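Local coordinates for endoglucanase (PDB 1VHO), which is probably a metal-dependent aminopeptidase of the M42 family, expected to use two divalent metal ions per subunit, at residues I59-F64 and N219-I224. Residues are numbered along the deposited sequence; the frame is centred on the assembly and turned at random.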
loop_
_atom_site.group_PDB
_atom_site.type_symbol
_atom_site.label_atom_id
_atom_site.label_comp_id
_atom_site.label_asym_id
_atom_site.label_seq_id
_atom_site.Cartn_x
_atom_site.Cartn_y
_atom_site.Cartn_z
ATOM N N ILE A 59 3.572 27.027 10.108
ATOM C CA ILE A 59 4.648 27.558 9.281
ATOM C C ILE A 59 4.549 27.112 7.834
ATOM O O ILE A 59 5.267 27.640 6.986
ATOM C CB ILE A 59 6.074 27.278 9.765
ATOM C CG1 ILE A 59 6.436 25.787 9.696
ATOM C CG2 ILE A 59 6.292 27.811 11.168
ATOM C CD1 ILE A 59 7.930 25.527 9.739
ATOM N N GLY A 60 3.699 26.147 7.532
ATOM C CA GLY A 60 3.586 25.670 6.141
ATOM C C GLY A 60 2.812 24.336 6.223
ATOM O O GLY A 60 2.496 23.893 7.330
ATOM N N LYS A 61 2.638 23.731 5.065
ATOM C CA LYS A 61 1.904 22.487 4.952
ATOM C C LYS A 61 2.766 21.400 4.290
ATOM O O LYS A 61 3.314 21.576 3.215
ATOM C CB LYS A 61 0.650 22.713 4.084
ATOM C CG LYS A 61 -0.255 23.842 4.557
ATOM C CD LYS A 61 -1.341 24.109 3.521
ATOM C CE LYS A 61 -2.399 25.072 4.064
ATOM N NZ LYS A 61 -2.790 24.685 5.457
ATOM N N LEU A 62 2.852 20.293 5.003
ATOM C CA LEU A 62 3.631 19.117 4.565
ATOM C C LEU A 62 2.600 18.013 4.304
ATOM O O LEU A 62 1.752 17.789 5.189
ATOM C CB LEU A 62 4.491 18.744 5.759
ATOM C CG LEU A 62 5.461 17.598 5.751
ATOM C CD1 LEU A 62 6.355 17.583 4.511
ATOM C CD2 LEU A 62 6.333 17.664 7.025
ATOM N N ALA A 63 2.683 17.341 3.185
ATOM C CA ALA A 63 1.754 16.265 2.860
ATOM C C ALA A 63 2.527 14.962 2.665
ATOM O O ALA A 63 3.555 14.947 1.962
ATOM C CB ALA A 63 0.958 16.586 1.596
ATOM N N PHE A 64 2.027 13.887 3.221
ATOM C CA PHE A 64 2.622 12.553 3.129
ATOM C C PHE A 64 1.571 11.692 2.393
ATOM O O PHE A 64 0.391 11.796 2.785
ATOM C CB PHE A 64 2.950 11.946 4.475
ATOM C CG PHE A 64 3.921 12.712 5.335
ATOM C CD1 PHE A 64 5.026 13.342 4.784
ATOM C CD2 PHE A 64 3.712 12.833 6.695
ATOM C CE1 PHE A 64 5.894 14.079 5.588
ATOM C CE2 PHE A 64 4.599 13.524 7.510
ATOM C CZ PHE A 64 5.696 14.149 6.956
ATOM N N ASN A 219 -2.275 23.788 -1.173
ATOM C CA ASN A 219 -1.115 23.478 -1.995
ATOM C C ASN A 219 0.026 23.266 -0.990
ATOM O O ASN A 219 0.462 24.214 -0.336
ATOM C CB ASN A 219 -0.741 24.580 -2.976
ATOM C CG ASN A 219 0.178 24.053 -4.063
ATOM O OD1 ASN A 219 -0.134 23.078 -4.753
ATOM N ND2 ASN A 219 1.319 24.701 -4.243
ATOM N N PRO A 220 0.402 22.009 -0.756
ATOM C CA PRO A 220 1.457 21.760 0.209
ATOM C C PRO A 220 2.764 22.411 -0.227
ATOM O O PRO A 220 3.084 22.440 -1.415
ATOM C CB PRO A 220 1.618 20.247 0.223
ATOM C CG PRO A 220 0.799 19.690 -0.881
ATOM C CD PRO A 220 -0.001 20.815 -1.484
ATOM N N ASP A 221 3.548 22.807 0.748
ATOM C CA ASP A 221 4.871 23.371 0.524
ATOM C C ASP A 221 5.888 22.275 0.256
ATOM O O ASP A 221 6.951 22.517 -0.322
ATOM C CB ASP A 221 5.269 24.146 1.802
ATOM C CG ASP A 221 4.262 25.273 1.996
ATOM O OD1 ASP A 221 4.087 26.064 1.031
ATOM O OD2 ASP A 221 3.616 25.303 3.039
ATOM N N ALA A 222 5.608 21.040 0.752
ATOM C CA ALA A 222 6.537 19.931 0.519
ATOM C C ALA A 222 5.744 18.608 0.610
ATOM O O ALA A 222 4.746 18.565 1.319
ATOM C CB ALA A 222 7.714 19.901 1.452
ATOM N N ALA A 223 6.111 17.652 -0.248
ATOM C CA ALA A 223 5.350 16.389 -0.215
ATOM C C ALA A 223 6.319 15.208 -0.171
ATOM O O ALA A 223 7.355 15.253 -0.827
ATOM C CB ALA A 223 4.509 16.275 -1.478
ATOM N N ILE A 224 5.954 14.199 0.606
ATOM C CA ILE A 224 6.799 12.992 0.655
ATOM C C ILE A 224 5.872 11.830 0.228
ATOM O O ILE A 224 4.867 11.591 0.885
ATOM C CB ILE A 224 7.435 12.777 2.015
ATOM C CG1 ILE A 224 8.175 14.076 2.483
ATOM C CG2 ILE A 224 8.410 11.594 1.946
ATOM C CD1 ILE A 224 9.027 13.790 3.764
#
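Lys61 and Asp221 open the pairing of two parallel strands, 61-67 and 222-229. Two backbone hydrogen bonds follow the regular parallel alternation: Ala63 N gives one to Ala222 O (3.0 Å), and Ile224 N one to Ala63 O. At its start Lys61 O takes two successive N-H groups, a good bond from Asp221 N (2.8 Å) and a weak one from Ala222 N. The short axes run 18° apart, and CA-H...O contacts fill in between, as from Ala223 CA to Ala63 O.

Ahead of these bonds, a side chain takes over from the backbone. With CG anti to the carbonyl carbon (chi1 -62°), the carboxylate of Asp221 is carried beside its own backbone N, and OD2 accepts Lys61 N at 2.7 Å, on its anti side and 18° out of the carboxylate plane. A short acid suits this turn, since it reaches the backbone N-H of Lys61 across the gap. Gly60 lets the carboxylate close in: OD2 is 3.1 Å from Gly60 CA, where a side chain would collide with it. An alanine in place of Asp221 would probably leave Lys61 N without this acceptor and this end of the pairing less firmly fixed. The ammonium of Lys61 turns instead to the hydroxyl of Tyr197.

Apolar side chains occupy both faces. Leu62, Phe64, Ala222 and Ile224 share one, where helix 317-333 packs on Leu62, Phe64 and Ile224 and helix 171-187 also meets Phe64. The Phe64 ring and the Ile224 chain run alongside each other in the same direction, the ring's CE1 3.6 Å from Ile224 CD1. Leu62 CD1 reaches Ala222, 4.1 Å from its CB. On the other face Ala63 CB meets the Pro220 ring, a methyl small enough for close approach.

Adjacent parallel strands with helices against the sheet belong to the mixed alpha/beta core of M42 peptidases; further along them lie His67 and Asp227, predicted ligands of one zinc ion.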